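Local coordinates for protein DNA-directed RNA polymerase subunit E'' (Methanocaldococcus jannaschii, PDB 3LPE) that stimulates transcription elongation as the zinc-binding Spt4 partner of Spt5 in the archaeal Spt4/5 heterodimer, at residues B[7-12]-B[16-21]. Sequence-based numbering, arbitrary orientation.
With ZN (zinc ion), chain I.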
ATOM      1  N   CYS B   7     -14.927   0.830   5.827  1.00 26.23           N
ATOM      2  CA  CYS B   7     -13.538   0.720   6.258  1.00 29.62           C
ATOM      3  C   CYS B   7     -12.598   0.496   5.083  1.00 21.16           C
ATOM      4  O   CYS B   7     -11.402   0.421   5.275  1.00 21.27           O
ATOM      5  CB  CYS B   7     -13.341  -0.384   7.308  1.00 25.71           C
ATOM      6  SG  CYS B   7     -13.299  -2.116   6.690  1.00 24.95           S
ATOM      7  N   LYS B   8     -13.149   0.385   3.874  1.00 20.92           N
ATOM      8  CA  LYS B   8     -12.309   0.350   2.649  1.00 22.80           C
ATOM      9  C   LYS B   8     -11.518  -0.939   2.427  1.00 29.67           C
ATOM     10  O   LYS B   8     -10.748  -1.067   1.453  1.00 20.63           O
ATOM     11  CB  LYS B   8     -11.392   1.588   2.578  1.00 21.22           C
ATOM     12  CG  LYS B   8     -12.161   2.885   2.454  1.00 38.16           C
ATOM     13  CD  LYS B   8     -11.259   4.115   2.319  1.00 41.10           C
ATOM     14  CE  LYS B   8     -10.699   4.552   3.654  1.00 43.54           C
ATOM     15  NZ  LYS B   8     -10.338   6.000   3.640  1.00 59.33           N
ATOM     16  N   TYR B   9     -11.725  -1.921   3.302  1.00 20.50           N
ATOM     17  CA  TYR B   9     -11.107  -3.225   3.112  1.00 21.29           C
ATOM     18  C   TYR B   9     -11.462  -3.804   1.734  1.00 21.24           C
ATOM     19  O   TYR B   9     -12.624  -3.773   1.306  1.00 26.28           O
ATOM     20  CB  TYR B   9     -11.585  -4.191   4.187  1.00 21.75           C
ATOM     21  CG  TYR B   9     -10.897  -5.533   4.207  1.00 20.18           C
ATOM     22  CD1 TYR B   9      -9.669  -5.699   4.843  1.00 20.35           C
ATOM     23  CD2 TYR B   9     -11.507  -6.650   3.661  1.00 25.68           C
ATOM     24  CE1 TYR B   9      -9.053  -6.956   4.896  1.00 38.09           C
ATOM     25  CE2 TYR B   9     -10.906  -7.901   3.707  1.00 31.71           C
ATOM     26  CZ  TYR B   9      -9.683  -8.050   4.330  1.00 35.97           C
ATOM     27  OH  TYR B   9      -9.111  -9.304   4.379  1.00 27.91           O
ATOM     28  N   LEU B  10     -10.459  -4.339   1.055  1.00 20.14           N
ATOM     29  CA  LEU B  10     -10.672  -4.842  -0.303  1.00 20.77           C
ATOM     30  C   LEU B  10     -10.983  -6.321  -0.320  1.00 23.04           C
ATOM     31  O   LEU B  10     -10.275  -7.095   0.311  1.00 28.24           O
ATOM     32  CB  LEU B  10      -9.426  -4.597  -1.148  1.00 24.46           C
ATOM     33  CG  LEU B  10      -9.129  -3.121  -1.407  1.00 21.44           C
ATOM     34  CD1 LEU B  10      -7.786  -3.066  -2.127  1.00 27.36           C
ATOM     35  CD2 LEU B  10     -10.187  -2.556  -2.315  1.00 23.71           C
ATOM     36  N   THR B  11     -12.017  -6.696  -1.064  1.00 23.10           N
ATOM     37  CA  THR B  11     -12.469  -8.089  -1.138  1.00 31.31           C
ATOM     38  C   THR B  11     -13.386  -8.336  -2.347  1.00 29.90           C
ATOM     39  O   THR B  11     -14.016  -7.410  -2.877  1.00 25.55           O
ATOM     40  CB  THR B  11     -13.204  -8.500   0.166  1.00 25.83           C
ATOM     41  OG1 THR B  11     -13.632  -9.864   0.056  1.00 21.90           O
ATOM     42  CG2 THR B  11     -14.412  -7.627   0.400  1.00 21.25           C
ATOM     43  N   ASN B  12     -13.471  -9.589  -2.786  1.00 28.60           N
ATOM     44  CA  ASN B  12     -14.446  -9.944  -3.801  1.00 27.75           C
ATOM     45  C   ASN B  12     -15.826 -10.076  -3.211  1.00 24.60           C
ATOM     46  O   ASN B  12     -16.818 -10.050  -3.924  1.00 27.74           O
ATOM     47  CB  ASN B  12     -14.031 -11.214  -4.556  1.00 25.89           C
ATOM     48  CG  ASN B  12     -12.787 -10.992  -5.405  1.00 41.11           C
ATOM     49  OD1 ASN B  12     -12.670  -9.973  -6.088  1.00 31.10           O
ATOM     50  ND2 ASN B  12     -11.854 -11.933  -5.358  1.00 42.80           N
ATOM     51  N   CYS B  16     -18.290  -6.879   3.852  1.00 21.00           N
ATOM     52  CA  CYS B  16     -16.972  -6.766   4.443  1.00 28.49           C
ATOM     53  C   CYS B  16     -16.802  -7.773   5.567  1.00 34.26           C
ATOM     54  O   CYS B  16     -17.638  -7.841   6.470  1.00 23.62           O
ATOM     55  CB  CYS B  16     -16.761  -5.361   4.985  1.00 21.19           C
ATOM     56  SG  CYS B  16     -15.163  -5.099   5.771  1.00 21.22           S
ATOM     57  N   PRO B  17     -15.719  -8.552   5.515  1.00 29.96           N
ATOM     58  CA  PRO B  17     -15.437  -9.585   6.529  1.00 35.78           C
ATOM     59  C   PRO B  17     -15.060  -8.965   7.879  1.00 29.60           C
ATOM     60  O   PRO B  17     -15.111  -9.629   8.921  1.00 26.04           O
ATOM     61  CB  PRO B  17     -14.241 -10.359   5.949  1.00 29.39           C
ATOM     62  CG  PRO B  17     -14.076  -9.866   4.540  1.00 50.44           C
ATOM     63  CD  PRO B  17     -14.698  -8.509   4.455  1.00 26.91           C
ATOM     64  N   ILE B  18     -14.682  -7.701   7.865  1.00 24.76           N
ATOM     65  CA  ILE B  18     -14.339  -7.020   9.110  1.00 22.51           C
ATOM     66  C   ILE B  18     -15.561  -6.436   9.797  1.00 27.86           C
ATOM     67  O   ILE B  18     -15.840  -6.757  10.952  1.00 30.64           O
ATOM     68  CB  ILE B  18     -13.302  -5.899   8.891  1.00 23.98           C
ATOM     69  CG1 ILE B  18     -12.012  -6.476   8.319  1.00 31.69           C
ATOM     70  CG2 ILE B  18     -13.002  -5.186  10.225  1.00 23.61           C
ATOM     71  CD1 ILE B  18     -10.954  -5.413   7.997  1.00 44.41           C
ATOM     72  N   CYS B  19     -16.300  -5.590   9.087  1.00 25.56           N
ATOM     73  CA  CYS B  19     -17.331  -4.755   9.720  1.00 29.65           C
ATOM     74  C   CYS B  19     -18.754  -4.998   9.196  1.00 26.70           C
ATOM     75  O   CYS B  19     -19.712  -4.330   9.614  1.00 25.81           O
ATOM     76  CB  CYS B  19     -16.958  -3.271   9.606  1.00 30.62           C
ATOM     77  SG  CYS B  19     -17.245  -2.573   7.935  1.00 21.08           S
ATOM     78  N   HIS B  20     -18.903  -5.967   8.300  1.00 20.84           N
ATOM     79  CA  HIS B  20     -20.220  -6.392   7.808  1.00 26.26           C
ATOM     80  C   HIS B  20     -20.951  -5.386   6.917  1.00 31.15           C
ATOM     81  O   HIS B  20     -22.108  -5.588   6.562  1.00 25.90           O
ATOM     82  CB  HIS B  20     -21.116  -6.831   8.975  1.00 40.25           C
ATOM     83  CG  HIS B  20     -20.387  -7.623  10.012  1.00 43.69           C
ATOM     84  ND1 HIS B  20     -19.948  -7.071  11.195  1.00 52.82           N
ATOM     85  CD2 HIS B  20     -19.984  -8.918  10.028  1.00 61.34           C
ATOM     86  CE1 HIS B  20     -19.317  -7.993  11.902  1.00 62.59           C
ATOM     87  NE2 HIS B  20     -19.329  -9.122  11.217  1.00 70.87           N
ATOM     88  N   SER B  21     -20.286  -4.304   6.538  1.00 25.61           N
ATOM     89  CA  SER B  21     -20.967  -3.329   5.693  1.00 33.73           C
ATOM     90  C   SER B  21     -20.905  -3.775   4.216  1.00 22.57           C
ATOM     91  O   SER B  21     -20.136  -4.654   3.860  1.00 23.17           O
ATOM     92  CB  SER B  21     -20.388  -1.929   5.918  1.00 45.56           C
ATOM     93  OG  SER B  21     -19.568  -1.528   4.843  1.00 66.87           O
TER
HETATM   94 ZN    ZN I  60     -15.460  -2.878   6.437  1.00 23.38          ZN
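C7 from one loop and C16 and C19 from the other meet on a single zinc ion, a clear case of a small zinc ribbon in which metal coordination, not a large apolar core, ties two turns together. This is the tight part: C7 SG and C16 SG each lie 2.3 Å from the zinc, and C4 supplies the fourth thiolate. C16 SG also accepts a nearly straight bond from C19 N (3.5 Å, 165°) and a weaker one from I18 N, which probably tempers its negative charge and holds the 16-21 turn around the metal. With CG anti to the backbone N (chi1 -173°), the Y9 ring turns toward 16-21, and I18, P17 and C16 SG all meet it from the same side. I18 CG1 stands over that face, offset toward its rim, and I18 CD1 reaches 3.4 Å from Y9 CD1; P17 CD approaches Y9 CD2 obliquely at 3.8 Å, and C16 SG makes an oblique sulfur-aromatic contact. Replacing Y9 with an alanine would probably cost P17, I18 and the sulfur their shared aromatic partner. Packing slackens toward exposed P17, whose CD T11 CG2 approaches no nearer than 4.2 Å. Behind the contact, strand 10-11 pairs with strand 2-4, and L10 packs on W27 and L30 of strand 23-33.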